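Local coordinates for uncharacterized protein from DUF35 family (Sulfolobus solfataricus, PDB 3IRB) that is of unknown function but joins a zinc ribbon to an OB-fold domain and potentially binds acyl-CoA, at residues A32-F36 / V58-S62; L40-I45 / F136-L140; A82-T88 / Y104-F110; C119-V125 / P139-D145. The contacts are given in a common frame with arbitrary orientation. Residues are numbered along the deposited sequence.

Contacts 3 and 4 belong to the OB-fold barrel, and their centres lie 8 Å apart. Strands 98-109 and 114-123 are neighbours in its sheet, so Y104 O lies 2.9 Å from A121 N, and A106 N lies 2.9 Å from C119 O, both probably hydrogen bonds. Contacts 1 and 2 both use helix 30-41, their centres 12 Å apart: F36 CE2 meets W138 CZ3 at 3.7 Å, and V58 CG2 meets I45 CG2 at 3.7 Å. P139 and L140, shared by contacts 2 and 4, lead from the loop packed on the helix end into strand 141-144. Contact 1 lies nearest the zinc, the R61 side chain about 9 Å from the ion.

Contact 1 (A32-F36 / V58-S62); sequences AGEQF and VPARS. With SO4 (sulfate ion), chain G.
V58 ends strand 56-58 extended (phi/psi -132/134), its CG2 4.3 Å from F36 CE1 of helix 30-41, where 32-36 is alpha-helical (F36 N to A32 O 2.8 Å). A cis peptide bond leads into P59 (-60/158), which turns toward the helix. With chi1 t (-179°), F36 presents one ring face to this proline: P59 CB stands 3.5 Å from the F36 ring centroid, 5° off the normal, a CH-pi contact that the rigid, compact proline ring suits. A60 (-49/142) fits its small CB between two helix side chains, 4.1 Å from A32 CB and 4.4 Å from F36 CB. R61 passes closest, its CA 5.0 Å from A32 CA and its C 3.3 Å from A32 CB, an approach that the small alanine suits. R61 NH1 donates to O2 and O4 (both 3.1 Å) and R61 NH2 to O4 (2.9 Å) of a sulfate, probably from the crystallisation liquor. S62 CB lies 3.9 Å from A32 CB. This loop, between strands 56-58 and 63-64, seats the helix against the zinc ribbon. No hydrogen bond joins the two segments, so the fit rests on apolar shape and the CH-pi contact.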
# COMPACT_ATOMS: atom_id res chain seq x y z
N ALA A 32 -12.60 8.97 5.08
CA ALA A 32 -11.64 8.68 4.01
C ALA A 32 -11.17 7.23 4.10
O ALA A 32 -11.10 6.52 3.10
CB ALA A 32 -10.45 9.66 4.05
N GLY A 33 -10.87 6.80 5.32
CA GLY A 33 -10.60 5.42 5.63
C GLY A 33 -11.68 4.49 5.15
O GLY A 33 -11.39 3.46 4.54
N GLU A 34 -12.93 4.87 5.38
CA GLU A 34 -14.06 4.07 4.95
C GLU A 34 -14.09 3.98 3.41
O GLU A 34 -14.26 2.89 2.87
CB GLU A 34 -15.39 4.59 5.54
N GLN A 35 -13.87 5.10 2.71
CA GLN A 35 -13.82 5.10 1.24
C GLN A 35 -12.71 4.20 0.75
O GLN A 35 -12.88 3.45 -0.20
CB GLN A 35 -13.55 6.49 0.67
CG GLN A 35 -14.72 7.46 0.65
CD GLN A 35 -15.92 6.92 -0.12
OE1 GLN A 35 -15.83 6.62 -1.30
NE2 GLN A 35 -17.05 6.80 0.57
N PHE A 36 -11.55 4.31 1.37
CA PHE A 36 -10.42 3.48 0.96
C PHE A 36 -10.74 2.00 1.05
O PHE A 36 -10.56 1.26 0.09
CB PHE A 36 -9.18 3.81 1.77
CG PHE A 36 -8.00 3.01 1.37
CD1 PHE A 36 -7.36 3.23 0.15
CD2 PHE A 36 -7.52 2.01 2.22
CE1 PHE A 36 -6.27 2.45 -0.22
CE2 PHE A 36 -6.44 1.25 1.88
CZ PHE A 36 -5.82 1.44 0.66
N VAL A 58 -2.65 8.59 -1.03
CA VAL A 58 -3.06 7.19 -0.92
C VAL A 58 -2.37 6.61 0.33
O VAL A 58 -1.20 6.89 0.56
CB VAL A 58 -2.72 6.40 -2.20
CG1 VAL A 58 -1.19 6.21 -2.37
CG2 VAL A 58 -3.49 5.07 -2.24
N PRO A 59 -3.12 5.87 1.18
CA PRO A 59 -4.58 5.70 1.18
C PRO A 59 -5.28 7.05 1.37
O PRO A 59 -4.64 8.03 1.80
CB PRO A 59 -4.85 4.79 2.39
CG PRO A 59 -3.52 4.05 2.58
CD PRO A 59 -2.47 5.05 2.21
N ALA A 60 -6.52 7.13 0.95
CA ALA A 60 -7.31 8.35 1.07
C ALA A 60 -7.22 8.93 2.49
O ALA A 60 -7.23 8.19 3.48
CB ALA A 60 -8.73 8.10 0.71
N ARG A 61 -7.17 10.24 2.59
CA ARG A 61 -7.19 10.85 3.90
C ARG A 61 -8.11 12.05 3.94
O ARG A 61 -8.44 12.62 2.92
CB ARG A 61 -5.77 11.18 4.36
CG ARG A 61 -5.05 12.21 3.59
CD ARG A 61 -3.69 12.51 4.27
NE ARG A 61 -2.65 11.54 4.01
CZ ARG A 61 -1.35 11.76 4.25
NH1 ARG A 61 -0.94 12.92 4.75
NH2 ARG A 61 -0.45 10.83 3.97
N SER A 62 -8.56 12.39 5.14
CA SER A 62 -9.64 13.35 5.29
C SER A 62 -9.11 14.75 5.62
O SER A 62 -9.89 15.69 5.70
CB SER A 62 -10.59 12.83 6.36
OG SER A 62 -9.90 12.70 7.58
S SO4 G . 2.65 13.14 5.56
O1 SO4 G . 3.53 13.91 4.69
O2 SO4 G . 1.64 14.05 6.12
O3 SO4 G . 3.42 12.50 6.60
O4 SO4 G . 2.04 12.08 4.78

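Contact 2 (L40-I45 / F136-L140); sequences LKQNKI and FQWPL
L40 lies in the last turn of helix 30-41, its CA 5.3 Å from that of F136. In the m,t rotamer it sends CD1 to 4.2 Å from the edge atom CE3 of W138 and to 4.1 Å from L140 CD1, while L40 O touches F136 CB at 3.3 Å. The helix ends in a Schellman motif with N43 (56/41) at C-prime, its N donating to L40 O at 3.0 Å. Asparagine tolerates this left-handed conformation well, and its CA sits 3.7 Å from the ring centroid of F136 (chi1 m), 6° off the normal, as a CH-pi contact. I45 (m,m) brings CD1 to 4.0 Å from F136 CE2, at the ring edge, and to 3.8 Å from L140 CD2. After F136 (-98/5) the loop is extended, with a cis peptide bond before P139; W138 NE1 donates to M20 O of helix 12-28, so it touches both helices. No hydrogen bond crosses between the segments; F136 covers the turn, and apolar surface holds the helix end to the barrel.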
# COMPACT_ATOMS: atom_id res chain seq x y z
N LEU A 40 -11.23 -1.01 -1.84
CA LEU A 40 -10.50 -2.28 -1.94
C LEU A 40 -11.44 -3.47 -2.18
O LEU A 40 -11.12 -4.40 -2.95
CB LEU A 40 -9.67 -2.53 -0.68
CG LEU A 40 -8.45 -1.65 -0.44
CD1 LEU A 40 -7.73 -2.09 0.83
CD2 LEU A 40 -7.48 -1.57 -1.63
N LYS A 41 -12.61 -3.43 -1.53
CA LYS A 41 -13.65 -4.44 -1.76
C LYS A 41 -14.14 -4.46 -3.20
O LYS A 41 -14.64 -5.47 -3.67
CB LYS A 41 -14.84 -4.25 -0.80
CG LYS A 41 -14.50 -4.46 0.71
CD LYS A 41 -15.71 -4.17 1.64
N GLN A 42 -14.00 -3.35 -3.92
CA GLN A 42 -14.38 -3.31 -5.33
C GLN A 42 -13.18 -3.41 -6.30
O GLN A 42 -13.30 -3.04 -7.46
CB GLN A 42 -15.12 -2.00 -5.60
CG GLN A 42 -16.37 -1.79 -4.74
CD GLN A 42 -16.95 -0.40 -4.91
OE1 GLN A 42 -16.99 0.40 -3.96
NE2 GLN A 42 -17.37 -0.08 -6.13
N ASN A 43 -12.04 -3.89 -5.81
CA ASN A 43 -10.78 -3.91 -6.58
C ASN A 43 -10.35 -2.53 -7.10
O ASN A 43 -9.91 -2.40 -8.23
CB ASN A 43 -10.86 -4.93 -7.72
CG ASN A 43 -11.11 -6.34 -7.23
OD1 ASN A 43 -11.03 -6.62 -6.03
ND2 ASN A 43 -11.41 -7.23 -8.15
N LYS A 44 -10.51 -1.50 -6.27
CA LYS A 44 -10.03 -0.17 -6.62
C LYS A 44 -9.13 0.36 -5.56
O LYS A 44 -9.24 -0.02 -4.38
CB LYS A 44 -11.21 0.79 -6.78
CG LYS A 44 -12.19 0.36 -7.88
CD LYS A 44 -13.39 1.30 -7.94
CE LYS A 44 -14.34 0.92 -9.07
NZ LYS A 44 -15.58 1.76 -9.03
N ILE A 45 -8.23 1.25 -5.97
CA ILE A 45 -7.36 2.00 -5.07
C ILE A 45 -7.91 3.42 -5.06
O ILE A 45 -7.86 4.13 -6.10
CB ILE A 45 -5.91 2.02 -5.58
CG1 ILE A 45 -5.36 0.58 -5.70
CG2 ILE A 45 -5.07 2.88 -4.69
CD1 ILE A 45 -5.42 -0.21 -4.41
N PHE A 136 -6.52 -7.42 -3.25
CA PHE A 136 -6.91 -6.16 -2.63
C PHE A 136 -7.33 -6.33 -1.16
O PHE A 136 -7.79 -5.39 -0.54
CB PHE A 136 -8.06 -5.55 -3.46
CG PHE A 136 -7.64 -5.13 -4.84
CD1 PHE A 136 -7.60 -6.06 -5.87
CD2 PHE A 136 -7.30 -3.82 -5.11
CE1 PHE A 136 -7.21 -5.68 -7.16
CE2 PHE A 136 -6.89 -3.42 -6.38
CZ PHE A 136 -6.86 -4.37 -7.42
N GLN A 137 -7.21 -7.53 -0.60
CA GLN A 137 -7.37 -7.69 0.84
C GLN A 137 -6.11 -7.12 1.48
O GLN A 137 -5.03 -7.21 0.92
CB GLN A 137 -7.53 -9.15 1.20
CG GLN A 137 -7.72 -9.44 2.68
CD GLN A 137 -7.87 -10.94 2.97
OE1 GLN A 137 -8.28 -11.73 2.11
NE2 GLN A 137 -7.53 -11.33 4.20
N TRP A 138 -6.25 -6.50 2.64
CA TRP A 138 -5.11 -5.89 3.32
C TRP A 138 -4.35 -6.92 4.15
O TRP A 138 -4.98 -7.74 4.82
CB TRP A 138 -5.61 -4.76 4.22
CG TRP A 138 -4.54 -3.99 4.81
CD1 TRP A 138 -3.84 -4.28 5.94
CD2 TRP A 138 -4.02 -2.78 4.31
NE1 TRP A 138 -2.92 -3.31 6.17
CE2 TRP A 138 -2.99 -2.38 5.17
CE3 TRP A 138 -4.28 -2.00 3.18
CZ2 TRP A 138 -2.25 -1.22 4.96
CZ3 TRP A 138 -3.56 -0.87 2.98
CH2 TRP A 138 -2.54 -0.49 3.85
N PRO A 139 -3.01 -6.90 4.13
CA PRO A 139 -2.11 -6.10 3.32
C PRO A 139 -2.13 -6.61 1.90
O PRO A 139 -2.23 -7.81 1.67
CB PRO A 139 -0.72 -6.38 3.92
CG PRO A 139 -0.91 -7.17 5.05
CD PRO A 139 -2.26 -7.74 5.08
N LEU A 140 -2.06 -5.69 0.95
CA LEU A 140 -2.11 -6.05 -0.45
C LEU A 140 -0.93 -6.94 -0.89
O LEU A 140 0.17 -6.89 -0.31
CB LEU A 140 -2.18 -4.82 -1.34
CG LEU A 140 -3.58 -4.18 -1.49
CD1 LEU A 140 -4.02 -3.59 -0.19
CD2 LEU A 140 -3.65 -3.10 -2.59

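Contact 3 (A82-T88 / Y104-F110); sequences AYVDSYT and YIALIRF. With SO4 (sulfate ion), chain F.
Strands 83-92 and 98-109 form the first beta hairpin of the OB-fold barrel; their segments 83-88 and 104-109 run antiparallel at 136°, axes 4.7 Å apart. Y83 and R109 are a hydrogen-bonded pair (Y83 N to R109 O, R109 N to Y83 O, both 2.9 Å), V84 and I108 a non-hydrogen-bonded one. The pattern then breaks: D85, with psi near -36°, and S86 both face L107, D85 N donating to L107 O and L107 N to S86 O, each at 2.9 Å. This beta bulge bends the first strand, suiting the curl of an OB barrel. Then Y87 pairs with A106, and T88 N and I105 N exchange 3.0 Å bonds with I105 O and T88 O. V84, A106 and I108 share the barrel-interior face, V84 CG2 meeting I108 CD1 at 3.9 Å; small A106 leaves room for Y87 CB, 4.0 Å from A106 CB. The Y104 edge meets the Y87 face as an offset edge-to-face pair, centroids 5.5 Å apart, planes at 69°. Outside, R109 NH1 makes a weak 2.8 Å hydrogen bond to O1 of a sulfate, probably from the crystallisation liquor; R109 NE donates to G115 O. A water joins Y83 OH (2.9 Å) to F110 O (2.7 Å).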
# COMPACT_ATOMS: atom_id res chain seq x y z
N ALA A 82 1.14 1.33 -10.75
CA ALA A 82 1.87 1.00 -9.51
C ALA A 82 3.32 0.61 -9.81
O ALA A 82 3.58 -0.17 -10.75
CB ALA A 82 1.20 -0.14 -8.74
N TYR A 83 4.24 1.11 -8.99
CA TYR A 83 5.65 0.71 -9.11
C TYR A 83 6.30 0.50 -7.76
O TYR A 83 5.82 0.98 -6.71
CB TYR A 83 6.44 1.72 -9.93
CG TYR A 83 6.61 3.04 -9.24
CD1 TYR A 83 5.66 4.01 -9.34
CD2 TYR A 83 7.74 3.28 -8.49
CE1 TYR A 83 5.82 5.24 -8.73
CE2 TYR A 83 7.91 4.49 -7.85
CZ TYR A 83 6.95 5.45 -7.97
OH TYR A 83 7.13 6.62 -7.33
N VAL A 84 7.36 -0.28 -7.79
CA VAL A 84 8.11 -0.60 -6.60
C VAL A 84 9.04 0.59 -6.32
O VAL A 84 9.93 0.91 -7.11
CB VAL A 84 8.93 -1.90 -6.76
CG1 VAL A 84 9.78 -2.15 -5.50
CG2 VAL A 84 8.03 -3.08 -7.08
N ASP A 85 8.86 1.20 -5.16
CA ASP A 85 9.69 2.34 -4.76
C ASP A 85 10.94 1.93 -3.99
O ASP A 85 12.01 2.54 -4.12
CB ASP A 85 8.83 3.31 -3.95
CG ASP A 85 9.53 4.63 -3.70
OD1 ASP A 85 10.07 5.21 -4.67
OD2 ASP A 85 9.54 5.05 -2.53
N SER A 86 10.80 0.90 -3.18
CA SER A 86 11.86 0.38 -2.28
C SER A 86 11.32 -0.88 -1.66
O SER A 86 10.10 -1.14 -1.68
CB SER A 86 12.24 1.39 -1.19
OG SER A 86 11.08 1.78 -0.50
N TYR A 87 12.22 -1.71 -1.16
CA TYR A 87 11.81 -2.99 -0.57
C TYR A 87 12.94 -3.60 0.20
O TYR A 87 14.12 -3.20 0.03
CB TYR A 87 11.38 -3.99 -1.64
CG TYR A 87 12.46 -4.38 -2.61
CD1 TYR A 87 12.69 -3.63 -3.73
CD2 TYR A 87 13.27 -5.52 -2.40
CE1 TYR A 87 13.68 -3.97 -4.63
CE2 TYR A 87 14.26 -5.87 -3.31
CZ TYR A 87 14.45 -5.09 -4.43
OH TYR A 87 15.43 -5.38 -5.34
N THR A 88 12.56 -4.57 1.04
CA THR A 88 13.46 -5.52 1.59
C THR A 88 12.95 -6.91 1.21
O THR A 88 11.87 -7.06 0.64
CB THR A 88 13.66 -5.35 3.12
OG1 THR A 88 14.74 -6.19 3.52
CG2 THR A 88 12.42 -5.74 3.91
N TYR A 104 8.92 -10.37 -0.48
CA TYR A 104 9.42 -9.01 -0.45
C TYR A 104 8.43 -8.15 0.33
O TYR A 104 7.23 -8.29 0.15
CB TYR A 104 9.57 -8.48 -1.86
CG TYR A 104 10.56 -9.21 -2.72
CD1 TYR A 104 10.22 -10.41 -3.35
CD2 TYR A 104 11.83 -8.69 -2.95
CE1 TYR A 104 11.11 -11.08 -4.15
CE2 TYR A 104 12.72 -9.36 -3.78
CZ TYR A 104 12.35 -10.56 -4.35
OH TYR A 104 13.21 -11.24 -5.17
N ILE A 105 8.93 -7.23 1.15
CA ILE A 105 8.09 -6.23 1.76
C ILE A 105 8.43 -4.97 0.96
O ILE A 105 9.60 -4.56 0.94
CB ILE A 105 8.41 -6.02 3.26
CG1 ILE A 105 8.42 -7.35 4.04
CG2 ILE A 105 7.44 -5.03 3.88
CD1 ILE A 105 7.10 -8.19 4.00
N ALA A 106 7.45 -4.42 0.26
CA ALA A 106 7.69 -3.30 -0.67
C ALA A 106 6.85 -2.09 -0.34
O ALA A 106 5.71 -2.24 0.11
CB ALA A 106 7.42 -3.73 -2.13
N LEU A 107 7.39 -0.91 -0.59
CA LEU A 107 6.58 0.31 -0.70
C LEU A 107 6.19 0.50 -2.14
O LEU A 107 7.05 0.66 -3.02
CB LEU A 107 7.35 1.52 -0.23
CG LEU A 107 6.54 2.81 -0.25
CD1 LEU A 107 5.30 2.69 0.59
CD2 LEU A 107 7.47 3.96 0.21
N ILE A 108 4.92 0.42 -2.41
CA ILE A 108 4.42 0.51 -3.75
C ILE A 108 3.84 1.92 -3.89
O ILE A 108 3.09 2.37 -3.02
CB ILE A 108 3.31 -0.50 -4.03
CG1 ILE A 108 3.83 -1.93 -3.88
CG2 ILE A 108 2.66 -0.24 -5.38
CD1 ILE A 108 4.97 -2.30 -4.78
N ARG A 109 4.22 2.61 -4.95
CA ARG A 109 3.75 3.98 -5.18
C ARG A 109 3.13 4.14 -6.54
O ARG A 109 3.19 3.25 -7.38
CB ARG A 109 4.88 4.98 -5.03
CG ARG A 109 5.45 5.05 -3.59
CD ARG A 109 6.37 6.23 -3.41
NE ARG A 109 5.60 7.46 -3.34
CZ ARG A 109 6.10 8.68 -3.35
NH1 ARG A 109 7.41 8.89 -3.44
NH2 ARG A 109 5.27 9.72 -3.29
N PHE A 110 2.57 5.32 -6.77
CA PHE A 110 1.95 5.66 -8.04
C PHE A 110 2.48 7.03 -8.42
O PHE A 110 2.57 7.90 -7.55
CB PHE A 110 0.43 5.72 -7.90
CG PHE A 110 -0.17 4.46 -7.36
CD1 PHE A 110 -0.25 4.25 -6.01
CD2 PHE A 110 -0.63 3.47 -8.21
CE1 PHE A 110 -0.76 3.07 -5.51
CE2 PHE A 110 -1.15 2.29 -7.72
CZ PHE A 110 -1.21 2.09 -6.36
S SO4 F . 9.56 7.90 -0.78
O1 SO4 F . 9.56 7.63 -2.22
O2 SO4 F . 9.97 6.70 -0.04
O3 SO4 F . 8.19 8.28 -0.38
O4 SO4 F . 10.52 8.99 -0.54
O HOH W 1 5.05 8.46 -6.56

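Contact 4 (C119-V125 / P139-D145); sequences CYAEGNV and PLRVKVD. With SO4 (sulfate ion), chain E.
Y120 (chi1 m) brings its ring over to P139, Y120 CE2 3.8 Å from P139 CG, on the side where helix 12-28 adds Y17 and M20. An aromatic ring suits this half-covered place, making apolar contact with the proline. Strands 119-123 and 141-144 run parallel at 29°, axes 4.6 Å apart, pairing Y120 with R141, A121 with V142 and E122 with K143 at CA distances of 4.8 to 4.9 Å. The hydrogen bonds alternate: Y120 N to L140 O (3.0 Å), V142 N to Y120 O (2.8 Å), E122 N to V142 O (3.1 Å), V144 N to E122 O (3.0 Å). In an OB fold the third and fifth strands pair in just this parallel fashion, closing a barrel otherwise built from antiparallel pairs. A121 and V142 face its interior, A121 CB 3.6 Å from V142 CG2, and C119 SG lies 3.9 Å from L140 CB. Y120, E122, R141 and K143 lie on the other face; R141 NE and NH2 donate to O4 and O1 of a sulfate, probably from the crystallisation liquor, at 3.0 and 2.7 Å. G123 (114/-152) must be glycine, since a CB would strike V144 O. N124 centres an inverse gamma turn; its N donates to V144 O (3.0 Å) and its ND2 to terminal D145 OXT (2.9 Å). K143 NZ forms a 3.0 Å salt bridge with D145 OD1.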
# COMPACT_ATOMS: atom_id res chain seq x y z
N CYS A 119 3.17 -3.31 0.99
CA CYS A 119 2.63 -4.51 0.38
C CYS A 119 3.60 -5.65 0.46
O CYS A 119 4.81 -5.46 0.59
CB CYS A 119 2.35 -4.26 -1.12
SG CYS A 119 1.19 -2.96 -1.52
N TYR A 120 3.05 -6.86 0.33
CA TYR A 120 3.83 -8.02 -0.04
C TYR A 120 4.02 -8.06 -1.55
O TYR A 120 3.07 -7.80 -2.31
CB TYR A 120 3.06 -9.28 0.32
CG TYR A 120 2.88 -9.49 1.79
CD1 TYR A 120 3.98 -9.69 2.62
CD2 TYR A 120 1.61 -9.54 2.33
CE1 TYR A 120 3.80 -9.93 3.98
CE2 TYR A 120 1.42 -9.77 3.66
CZ TYR A 120 2.50 -9.97 4.49
OH TYR A 120 2.25 -10.22 5.81
N ALA A 121 5.23 -8.38 -1.98
CA ALA A 121 5.55 -8.47 -3.42
C ALA A 121 6.25 -9.80 -3.67
O ALA A 121 6.98 -10.29 -2.81
CB ALA A 121 6.46 -7.28 -3.86
N GLU A 122 5.98 -10.39 -4.82
CA GLU A 122 6.67 -11.60 -5.24
C GLU A 122 6.97 -11.49 -6.74
O GLU A 122 6.36 -10.70 -7.44
CB GLU A 122 5.91 -12.87 -4.87
CG GLU A 122 5.88 -13.10 -3.32
CD GLU A 122 5.53 -14.51 -2.86
OE1 GLU A 122 5.66 -15.48 -3.64
OE2 GLU A 122 5.10 -14.63 -1.67
N GLY A 123 7.99 -12.23 -7.17
CA GLY A 123 8.45 -12.26 -8.53
C GLY A 123 9.86 -11.69 -8.69
O GLY A 123 10.69 -11.73 -7.78
N ASN A 124 10.10 -11.15 -9.88
CA ASN A 124 11.40 -10.58 -10.26
C ASN A 124 11.45 -9.13 -9.82
O ASN A 124 11.61 -8.22 -10.63
CB ASN A 124 11.61 -10.72 -11.76
CG ASN A 124 11.71 -12.14 -12.17
OD1 ASN A 124 12.35 -12.94 -11.48
ND2 ASN A 124 11.07 -12.49 -13.28
N VAL A 125 11.33 -8.95 -8.51
CA VAL A 125 11.22 -7.63 -7.91
C VAL A 125 12.54 -6.84 -8.06
O VAL A 125 13.61 -7.37 -7.78
CB VAL A 125 10.84 -7.72 -6.44
CG1 VAL A 125 10.83 -6.31 -5.77
CG2 VAL A 125 9.44 -8.36 -6.29
N PRO A 139 -3.01 -6.90 4.13
CA PRO A 139 -2.11 -6.10 3.32
C PRO A 139 -2.13 -6.61 1.90
O PRO A 139 -2.23 -7.81 1.67
CB PRO A 139 -0.72 -6.38 3.92
CG PRO A 139 -0.91 -7.17 5.05
CD PRO A 139 -2.26 -7.74 5.08
N LEU A 140 -2.06 -5.69 0.95
CA LEU A 140 -2.11 -6.05 -0.45
C LEU A 140 -0.93 -6.94 -0.89
O LEU A 140 0.17 -6.89 -0.31
CB LEU A 140 -2.18 -4.82 -1.34
CG LEU A 140 -3.58 -4.18 -1.49
CD1 LEU A 140 -4.02 -3.59 -0.19
CD2 LEU A 140 -3.65 -3.10 -2.59
N ARG A 141 -1.19 -7.74 -1.91
CA ARG A 141 -0.19 -8.56 -2.56
C ARG A 141 -0.06 -8.13 -4.01
O ARG A 141 -1.06 -8.03 -4.74
CB ARG A 141 -0.57 -10.05 -2.58
CG ARG A 141 -0.69 -10.75 -1.23
CD ARG A 141 -0.72 -12.30 -1.44
NE ARG A 141 -1.97 -12.75 -2.07
CZ ARG A 141 -2.09 -13.23 -3.30
NH1 ARG A 141 -1.04 -13.34 -4.10
NH2 ARG A 141 -3.28 -13.59 -3.75
N VAL A 142 1.18 -7.95 -4.43
CA VAL A 142 1.48 -7.55 -5.79
C VAL A 142 2.52 -8.51 -6.37
O VAL A 142 3.23 -9.20 -5.64
CB VAL A 142 1.99 -6.10 -5.86
CG1 VAL A 142 1.07 -5.17 -5.09
CG2 VAL A 142 3.44 -5.99 -5.38
N LYS A 143 2.60 -8.55 -7.69
CA LYS A 143 3.67 -9.30 -8.33
C LYS A 143 4.39 -8.41 -9.32
O LYS A 143 3.82 -7.44 -9.85
CB LYS A 143 3.13 -10.53 -9.05
CG LYS A 143 2.35 -10.26 -10.31
CD LYS A 143 2.48 -11.43 -11.29
CE LYS A 143 1.40 -11.36 -12.38
NZ LYS A 143 1.68 -12.30 -13.53
N VAL A 144 5.66 -8.75 -9.55
CA VAL A 144 6.51 -8.10 -10.54
C VAL A 144 6.92 -9.18 -11.53
O VAL A 144 7.52 -10.19 -11.16
CB VAL A 144 7.77 -7.46 -9.94
CG1 VAL A 144 8.66 -6.92 -11.06
CG2 VAL A 144 7.43 -6.36 -8.95
N ASP A 145 6.53 -9.00 -12.79
CA ASP A 145 6.87 -9.96 -13.86
C ASP A 145 8.37 -9.88 -14.24
O ASP A 145 8.97 -8.79 -14.23
CB ASP A 145 6.01 -9.70 -15.11
CG ASP A 145 4.57 -10.16 -14.94
OD1 ASP A 145 4.33 -11.14 -14.21
OD2 ASP A 145 3.67 -9.54 -15.54
OXT ASP A 145 9.02 -10.89 -14.56
S SO4 E . -5.84 -13.43 -1.21
O1 SO4 E . -5.64 -13.93 -2.55
O2 SO4 E . -6.44 -14.45 -0.36
O3 SO4 E . -6.76 -12.29 -1.25
O4 SO4 E . -4.56 -12.99 -0.62
O HOH W 2 11.78 -7.33 -13.16